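Local coordinates for protein putative sugar ABC transporter (Yersinia enterocolitica subsp. enterocolitica 8081, PDB 5ULB) that probably serves as the periplasmic binding component of a sugar ABC transporter, capturing methylthioribose-like sugars, at residues Ser82-Asp86 with Ala151-Pro155; Ser89-Lys94 with Thr108-Ile114; Val103-Asp107 with Gly116-Gln122. One frame throughout, in Å; residues are numbered along the deposited sequence.

Contact 1. Residues Ser82-Asp86 with Ala151-Pro155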
loop_
_atom_site.group_PDB
_atom_site.type_symbol
_atom_site.label_atom_id
_atom_site.label_comp_id
_atom_site.label_asym_id
_atom_site.label_seq_id
_atom_site.Cartn_x
_atom_site.Cartn_y
_atom_site.Cartn_z
ATOM N N SER A 82 -9.673 3.518 0.055
ATOM C CA SER A 82 -8.336 3.200 0.517
ATOM C C SER A 82 -7.891 4.261 1.510
ATOM O O SER A 82 -8.005 5.469 1.221
ATOM C CB SER A 82 -7.426 3.107 -0.689
ATOM O OG SER A 82 -6.108 2.686 -0.425
ATOM N N GLN A 83 -7.390 3.834 2.681
ATOM C CA GLN A 83 -6.924 4.704 3.715
ATOM C C GLN A 83 -7.984 5.613 4.320
ATOM O O GLN A 83 -7.691 6.665 4.893
ATOM C CB GLN A 83 -5.663 5.530 3.338
ATOM C CG GLN A 83 -4.338 4.679 3.197
ATOM C CD GLN A 83 -4.187 4.008 1.935
ATOM O OE1 GLN A 83 -4.775 4.440 0.943
ATOM N NE2 GLN A 83 -3.436 2.917 1.893
ATOM N N GLY A 84 -9.244 5.154 4.306
ATOM C CA GLY A 84 -10.304 5.874 5.068
ATOM C C GLY A 84 -10.049 5.781 6.547
ATOM O O GLY A 84 -9.696 4.708 7.054
ATOM N N ARG A 85 -10.201 6.899 7.246
ATOM C CA ARG A 85 -9.855 6.976 8.658
ATOM C C ARG A 85 -11.094 6.978 9.551
ATOM O O ARG A 85 -12.236 7.230 9.124
ATOM C CB ARG A 85 -8.962 8.204 8.932
ATOM C CG ARG A 85 -7.641 8.128 8.258
ATOM C CD ARG A 85 -6.717 9.347 8.528
ATOM N NE ARG A 85 -6.711 9.692 9.907
ATOM C CZ ARG A 85 -5.961 10.594 10.363
ATOM N NH1 ARG A 85 -5.999 10.858 11.682
ATOM N NH2 ARG A 85 -5.260 11.265 9.464
ATOM N N ASP A 86 -10.816 6.758 10.815
ATOM C CA ASP A 86 -11.783 7.125 11.843
ATOM C C ASP A 86 -11.841 8.643 11.954
ATOM O O ASP A 86 -10.869 9.322 11.693
ATOM C CB ASP A 86 -11.262 6.559 13.221
ATOM C CG ASP A 86 -11.636 5.062 13.454
ATOM O OD1 ASP A 86 -12.801 4.690 13.152
ATOM O OD2 ASP A 86 -10.754 4.380 13.998
ATOM N N ALA A 151 0.874 9.131 12.379
ATOM C CA ALA A 151 -0.253 8.585 13.145
ATOM C C ALA A 151 -1.537 8.576 12.355
ATOM O O ALA A 151 -1.749 9.345 11.440
ATOM C CB ALA A 151 -0.447 9.398 14.389
ATOM N N GLY A 152 -2.451 7.705 12.795
ATOM C CA GLY A 152 -3.835 7.834 12.469
ATOM C C GLY A 152 -4.390 7.048 11.337
ATOM O O GLY A 152 -5.646 7.182 11.075
ATOM N N PHE A 153 -3.568 6.408 10.549
ATOM C CA PHE A 153 -3.960 5.551 9.486
ATOM C C PHE A 153 -3.946 4.112 9.975
ATOM O O PHE A 153 -2.997 3.737 10.670
ATOM C CB PHE A 153 -3.043 5.706 8.293
ATOM C CG PHE A 153 -3.159 7.034 7.588
ATOM C CD1 PHE A 153 -2.421 8.129 8.031
ATOM C CD2 PHE A 153 -3.915 7.203 6.484
ATOM C CE1 PHE A 153 -2.537 9.369 7.415
ATOM C CE2 PHE A 153 -4.043 8.386 5.852
ATOM C CZ PHE A 153 -3.409 9.466 6.315
ATOM N N PRO A 154 -4.891 3.267 9.561
ATOM C CA PRO A 154 -4.912 1.875 10.037
ATOM C C PRO A 154 -3.578 1.087 9.896
ATOM O O PRO A 154 -3.116 0.501 10.918
ATOM C CB PRO A 154 -6.081 1.259 9.343
ATOM C CG PRO A 154 -7.006 2.430 9.148
ATOM C CD PRO A 154 -6.153 3.609 8.860
ATOM N N PRO A 155 -2.930 1.138 8.756
ATOM C CA PRO A 155 -1.672 0.407 8.662
ATOM C C PRO A 155 -0.630 0.966 9.602
ATOM O O PRO A 155 0.225 0.194 10.121
ATOM C CB PRO A 155 -1.276 0.606 7.204
ATOM C CG PRO A 155 -2.046 1.835 6.722
ATOM C CD PRO A 155 -3.301 1.673 7.422
HETATM O O HOH W 1 -7.871 9.035 12.672
HETATM O O HOH W 2 -8.051 5.787 11.382
#
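This contact spans the two lobes of a periplasmic binding protein, at the edge of the ligand cleft. The loop 82-86 follows strand 78-82 of one lobe. Segment 151-155 leads into helix 154-169 of the other. Arg85 and Phe153, both m at chi1, form the centre. In Arg85 a t chi2 extends the chain and a chi3 of 45° (p) turns it over the Phe153 ring. Its CD sits 4.0 Å from the Phe153 ring centroid, a CH-pi contact over the face. Arg85 CZ follows at 5.0 Å from the same centroid, 19° off the ring normal, a cation-pi pair. Gln83 CB meets the edge of that ring, 4.0 Å from Phe153 CD2.

The m, p side chain of Gln83 folds back so that Gln83 OE1 accepts a hydrogen bond from Ser82 OG at 2.6 Å. Gln83 NE2 makes weak hydrogen bonds to O4 of either bound sugar anomer and to Asp107. Pro155 lines the pocket of both anomers, Phe153 that of the beta anomer. Phe153 is the N-cap residue, and Pro154 begins the helix with its CG 4.1 Å from Gly84 O. Gly152 has a phi of 97°, and a CB there would clash with Arg85 NH1.

No direct hydrogen bond joins the segments. Arg85 NE is 3.0 Å from Gly152 O, but the angle is poor. Two waters bridge the gap. Water 1 accepts from Arg85 NH1 at 2.8 Å and donates to Asp86 O at 3.2 Å and, weakly, to Gly152 O. Water 2 links Asp86 N (3.0 Å) to Gly152 O (2.8 Å).

Contact 2. Residues Ser89-Lys94 with Thr108-Ile114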
loop_
_atom_site.group_PDB
_atom_site.type_symbol
_atom_site.label_atom_id
_atom_site.label_comp_id
_atom_site.label_asym_id
_atom_site.label_seq_id
_atom_site.Cartn_x
_atom_site.Cartn_y
_atom_site.Cartn_z
ATOM N N SER A 89 -15.312 6.631 8.625
ATOM C CA SER A 89 -15.383 5.637 7.588
ATOM C C SER A 89 -16.456 4.590 7.776
ATOM O O SER A 89 -17.081 4.136 6.805
ATOM C CB SER A 89 -14.023 4.951 7.285
ATOM O OG SER A 89 -13.118 5.870 6.719
ATOM N N THR A 90 -16.697 4.219 9.040
ATOM C CA THR A 90 -17.735 3.211 9.242
ATOM C C THR A 90 -19.098 3.676 8.755
ATOM O O THR A 90 -19.805 2.895 8.126
ATOM C CB THR A 90 -17.763 2.839 10.727
ATOM O OG1 THR A 90 -16.510 2.258 11.140
ATOM C CG2 THR A 90 -18.810 1.852 11.065
ATOM N N GLU A 91 -19.568 4.872 9.151
ATOM C CA GLU A 91 -20.892 5.332 8.779
ATOM C C GLU A 91 -20.896 5.559 7.273
ATOM O O GLU A 91 -21.905 5.344 6.624
ATOM C CB GLU A 91 -21.265 6.614 9.546
ATOM C CG GLU A 91 -21.758 6.232 10.935
ATOM C CD GLU A 91 -23.151 5.586 10.854
ATOM O OE1 GLU A 91 -23.381 4.531 11.465
ATOM O OE2 GLU A 91 -23.995 6.129 10.115
ATOM N N LEU A 92 -19.771 5.988 6.680
ATOM C CA LEU A 92 -19.724 6.223 5.224
ATOM C C LEU A 92 -19.990 4.925 4.470
ATOM O O LEU A 92 -20.786 4.824 3.558
ATOM C CB LEU A 92 -18.379 6.777 4.747
ATOM C CG LEU A 92 -18.064 8.197 4.423
ATOM C CD1 LEU A 92 -16.672 8.264 3.838
ATOM C CD2 LEU A 92 -19.056 8.661 3.418
ATOM N N VAL A 93 -19.314 3.837 4.917
ATOM C CA VAL A 93 -19.493 2.522 4.309
ATOM C C VAL A 93 -20.855 1.974 4.524
ATOM O O VAL A 93 -21.459 1.391 3.623
ATOM C CB VAL A 93 -18.361 1.581 4.707
ATOM C CG1 VAL A 93 -18.628 0.173 4.155
ATOM C CG2 VAL A 93 -17.027 2.064 4.211
ATOM N N LYS A 94 -21.399 2.176 5.717
ATOM C CA LYS A 94 -22.770 1.759 5.933
ATOM C C LYS A 94 -23.772 2.464 4.941
ATOM O O LYS A 94 -24.758 1.875 4.475
ATOM C CB LYS A 94 -23.295 1.980 7.352
ATOM C CG LYS A 94 -22.602 1.040 8.362
ATOM C CD LYS A 94 -23.045 1.384 9.782
ATOM C CE LYS A 94 -22.351 0.434 10.726
ATOM N NZ LYS A 94 -22.776 0.735 12.084
ATOM N N THR A 108 -8.619 0.667 5.648
ATOM C CA THR A 108 -9.670 1.579 6.072
ATOM C C THR A 108 -10.188 1.187 7.436
ATOM O O THR A 108 -10.313 0.009 7.744
ATOM C CB THR A 108 -10.786 1.634 4.980
ATOM O OG1 THR A 108 -10.212 2.223 3.807
ATOM C CG2 THR A 108 -12.009 2.423 5.380
ATOM N N ALA A 109 -10.463 2.174 8.278
ATOM C CA ALA A 109 -10.934 1.924 9.617
ATOM C C ALA A 109 -12.385 1.624 9.658
ATOM O O ALA A 109 -13.211 2.498 9.364
ATOM C CB ALA A 109 -10.623 3.162 10.462
ATOM N N ILE A 110 -12.730 0.403 10.012
ATOM C CA ILE A 110 -14.084 -0.095 10.054
ATOM C C ILE A 110 -14.364 -0.744 11.433
ATOM O O ILE A 110 -13.618 -1.582 11.852
ATOM C CB ILE A 110 -14.439 -1.057 8.984
ATOM C CG1 ILE A 110 -14.175 -0.433 7.570
ATOM C CG2 ILE A 110 -15.831 -1.595 9.135
ATOM C CD1 ILE A 110 -15.168 0.627 7.185
ATOM N N GLN A 111 -15.390 -0.258 12.121
ATOM C CA GLN A 111 -15.795 -0.849 13.380
ATOM C C GLN A 111 -16.956 -1.812 13.157
ATOM O O GLN A 111 -17.960 -1.442 12.558
ATOM C CB GLN A 111 -16.317 0.250 14.277
ATOM C CG GLN A 111 -15.129 1.234 14.550
ATOM C CD GLN A 111 -15.592 2.543 15.044
ATOM O OE1 GLN A 111 -16.119 2.658 16.168
ATOM N NE2 GLN A 111 -15.459 3.552 14.197
ATOM N N GLY A 112 -16.798 -3.031 13.606
ATOM C CA GLY A 112 -17.873 -3.963 13.471
ATOM C C GLY A 112 -17.939 -4.686 12.176
ATOM O O GLY A 112 -17.036 -4.580 11.314
ATOM N N ASP A 113 -19.039 -5.359 11.959
ATOM C CA ASP A 113 -19.181 -6.232 10.807
ATOM C C ASP A 113 -20.287 -5.539 10.026
ATOM O O ASP A 113 -21.406 -5.403 10.486
ATOM C CB ASP A 113 -19.685 -7.634 11.193
ATOM C CG ASP A 113 -20.114 -8.463 9.940
ATOM O OD1 ASP A 113 -19.243 -9.086 9.193
ATOM O OD2 ASP A 113 -21.360 -8.461 9.698
ATOM N N ILE A 114 -19.950 -5.119 8.837
ATOM C CA ILE A 114 -20.871 -4.566 7.907
ATOM C C ILE A 114 -21.220 -5.671 6.864
ATOM O O ILE A 114 -20.373 -6.006 6.007
ATOM C CB ILE A 114 -20.301 -3.302 7.230
ATOM C CG1 ILE A 114 -20.019 -2.227 8.295
ATOM C CG2 ILE A 114 -21.279 -2.788 6.217
ATOM C CD1 ILE A 114 -19.329 -1.008 7.763
HETATM O O HOH W 3 -14.524 4.360 11.054
HETATM O O HOH W 4 -20.539 -1.427 12.675
#
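Segment 89-94 is the first part of a helix, with Val93 N bonded to Ser89 O at 2.9 Å and Lys94 N to Thr90 O at 3.0 Å. Segment 108-114 is an irregular, mostly extended loop. The backbones come closest at Thr90 and Ile110, with CA atoms 5.0 Å apart.

Thr90 OG1 accepts a hydrogen bond from Gln111 N at 2.9 Å, nearly straight at 168°. The same hydroxyl donates to water 3, which donates on to Ala109 O. Beside this polar link the contact is apolar. Val93 CG2 meets Ile110 CD1 at 3.8 Å, and Val93 CG1 meets Ile114 CD1 at 3.9 Å. Lys94 CG also lies 3.9 Å from Ile114 CD1.

Strand 78-82, helix 89-98 and strand 102-106 form a beta-alpha-beta crossover, and the connection from its second strand to strand 118-122 packs back on its helix. Val93 reaches Leu81 of strand 78-82 as well as Leu117, while Leu92 faces helix 61-73.

Contact 3. Residues Val103-Asp107 with Gly116-Gln122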
loop_
_atom_site.group_PDB
_atom_site.type_symbol
_atom_site.label_atom_id
_atom_site.label_comp_id
_atom_site.label_asym_id
_atom_site.label_seq_id
_atom_site.Cartn_x
_atom_site.Cartn_y
_atom_site.Cartn_z
ATOM N N VAL A 103 -19.029 -2.792 -2.387
ATOM C CA VAL A 103 -17.938 -2.066 -1.799
ATOM C C VAL A 103 -16.864 -3.010 -1.253
ATOM O O VAL A 103 -17.206 -4.002 -0.561
ATOM C CB VAL A 103 -18.406 -1.043 -0.750
ATOM C CG1 VAL A 103 -19.348 -1.682 0.283
ATOM C CG2 VAL A 103 -17.278 -0.258 -0.119
ATOM N N SER A 104 -15.609 -2.656 -1.515
ATOM C CA SER A 104 -14.477 -3.260 -0.861
ATOM C C SER A 104 -13.594 -2.095 -0.369
ATOM O O SER A 104 -13.510 -1.051 -1.040
ATOM C CB SER A 104 -13.695 -4.171 -1.806
ATOM O OG SER A 104 -12.647 -4.851 -1.199
ATOM N N VAL A 105 -12.882 -2.281 0.767
ATOM C CA VAL A 105 -12.055 -1.297 1.282
ATOM C C VAL A 105 -10.672 -1.861 1.573
ATOM O O VAL A 105 -10.497 -3.051 1.795
ATOM C CB VAL A 105 -12.612 -0.549 2.490
ATOM C CG1 VAL A 105 -14.001 0.076 2.147
ATOM C CG2 VAL A 105 -12.706 -1.426 3.723
ATOM N N PHE A 106 -9.676 -0.962 1.511
ATOM C CA PHE A 106 -8.273 -1.296 1.767
ATOM C C PHE A 106 -7.718 -0.332 2.804
ATOM O O PHE A 106 -7.899 0.888 2.669
ATOM C CB PHE A 106 -7.457 -1.234 0.508
ATOM C CG PHE A 106 -5.984 -1.478 0.727
ATOM C CD1 PHE A 106 -5.503 -2.720 1.196
ATOM C CD2 PHE A 106 -5.101 -0.491 0.552
ATOM C CE1 PHE A 106 -4.169 -2.858 1.473
ATOM C CE2 PHE A 106 -3.756 -0.677 0.826
ATOM C CZ PHE A 106 -3.266 -1.831 1.358
ATOM N N ASP A 107 -7.076 -0.819 3.854
ATOM C CA ASP A 107 -6.457 0.017 4.877
ATOM C C ASP A 107 -7.399 1.075 5.410
ATOM O O ASP A 107 -6.935 2.205 5.685
ATOM C CB ASP A 107 -5.180 0.681 4.293
ATOM C CG ASP A 107 -3.963 -0.190 4.408
ATOM O OD1 ASP A 107 -4.002 -1.289 5.023
ATOM O OD2 ASP A 107 -2.886 0.311 3.874
ATOM N N GLY A 116 -21.885 -7.494 3.568
ATOM C CA GLY A 116 -21.573 -7.119 2.230
ATOM C C GLY A 116 -20.273 -6.480 1.955
ATOM O O GLY A 116 -19.819 -6.471 0.780
ATOM N N LEU A 117 -19.600 -6.029 3.019
ATOM C CA LEU A 117 -18.275 -5.398 2.899
ATOM C C LEU A 117 -17.193 -6.489 2.923
ATOM O O LEU A 117 -17.287 -7.413 3.714
ATOM C CB LEU A 117 -18.104 -4.444 4.090
ATOM C CG LEU A 117 -16.758 -3.737 4.099
ATOM C CD1 LEU A 117 -16.537 -2.840 2.892
ATOM C CD2 LEU A 117 -16.642 -2.957 5.379
ATOM N N THR A 118 -16.178 -6.306 2.079
ATOM C CA THR A 118 -14.914 -6.922 2.369
ATOM C C THR A 118 -13.923 -5.879 2.829
ATOM O O THR A 118 -13.726 -4.869 2.128
ATOM C CB THR A 118 -14.323 -7.698 1.148
ATOM O OG1 THR A 118 -15.262 -8.623 0.647
ATOM C CG2 THR A 118 -13.005 -8.370 1.467
ATOM N N VAL A 119 -13.187 -6.144 3.942
ATOM C CA VAL A 119 -12.114 -5.329 4.385
ATOM C C VAL A 119 -10.804 -5.990 4.030
ATOM O O VAL A 119 -10.612 -7.190 4.296
ATOM C CB VAL A 119 -12.186 -4.985 5.874
ATOM C CG1 VAL A 119 -13.494 -4.266 6.229
ATOM C CG2 VAL A 119 -11.998 -6.194 6.741
ATOM N N THR A 120 -9.899 -5.261 3.398
ATOM C CA THR A 120 -8.648 -5.786 3.005
ATOM C C THR A 120 -7.503 -5.010 3.605
ATOM O O THR A 120 -7.631 -3.816 3.902
ATOM C CB THR A 120 -8.484 -5.900 1.481
ATOM O OG1 THR A 120 -8.235 -4.639 0.857
ATOM C CG2 THR A 120 -9.684 -6.567 0.748
ATOM N N GLN A 121 -6.367 -5.696 3.827
ATOM C CA GLN A 121 -5.200 -5.092 4.433
ATOM C C GLN A 121 -4.000 -5.952 4.151
ATOM O O GLN A 121 -4.143 -7.104 3.766
ATOM C CB GLN A 121 -5.374 -4.879 5.921
ATOM C CG GLN A 121 -5.853 -6.113 6.685
ATOM C CD GLN A 121 -7.374 -6.450 6.595
ATOM O OE1 GLN A 121 -8.183 -5.544 6.458
ATOM N NE2 GLN A 121 -7.718 -7.721 6.491
ATOM N N GLN A 122 -2.817 -5.399 4.343
ATOM C CA GLN A 122 -1.611 -6.199 4.359
ATOM C C GLN A 122 -1.440 -6.753 5.754
ATOM O O GLN A 122 -2.110 -6.380 6.686
ATOM C CB GLN A 122 -0.386 -5.337 3.925
ATOM C CG GLN A 122 -0.536 -4.728 2.516
ATOM C CD GLN A 122 0.334 -3.560 2.221
ATOM O OE1 GLN A 122 1.217 -3.641 1.294
ATOM N NE2 GLN A 122 0.171 -2.513 2.944
HETATM O O HOH W 5 -20.921 -4.836 -1.125
HETATM O O HOH W 6 -1.870 -2.789 5.102
#
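Two neighbouring parallel strands of the first lobe pair here, with the axes of segments 103-106 and 118-122 4.8 Å apart at closest approach and 22° from exact alignment. Both backbone polar atoms of Val105 pair with strand 118-122: its N donates to Thr118 O at 3.0 Å, and its O accepts from Thr120 N at 2.8 Å. Thr120 OG1 donates to the same Val105 O at 2.9 Å. Asp107 N donates to Thr120 O at 3.0 Å. At the other end water 5 links Val103 N with Gly116 O, whereas buried Val103 O has no partner.

Other polar atoms are satisfied elsewhere in the chain. Ser104 OG and Thr120 OG1 bond to Asn269, Thr118 OG1 to Pro283 O and Lys276, and Gln121 NE2 to Ser285. Asp107 OD1 forms a salt bridge with Arg158 and is 2.6 Å from water 6, which accepts from Gln122 N and Gln122 NE2. Gln122 NE2 also donates to O2 of either sugar anomer, placing the strand ends in the pocket.

On one face, Ser104, Phe106 and Thr120 pack against helix 262-278. On the other, Val105 touches Leu117 and Val119, and Leu117 reaches helix 89-98. Phe106 continues the sheet to strand 78-82.

Overall arrangement
All three contacts involve the lobe with strands 78-82, 102-106 and 118-122; only contact 1 has a segment in the other lobe. Along the chain, contacts 2 and 3 lie inside the loop closed by contact 1. Gly84 O and Ala109 N, 2.9 Å apart, connect contact 1 to contact 2. Gln83 N and Phe106 O, 3.0 Å apart, connect it to contact 3. Contacts 2 and 3, centres about 10 Å apart, share apolar packing, with Val93 CG1 3.9 Å from Leu117 CD1. Contacts 1 and 3 supply pocket residues: the Gln83 and Asp107 side chains lie about 3 and 2 Å from the sugar. Contact 2 stands back, with the Thr108 side chain about 9 to 10 Å away.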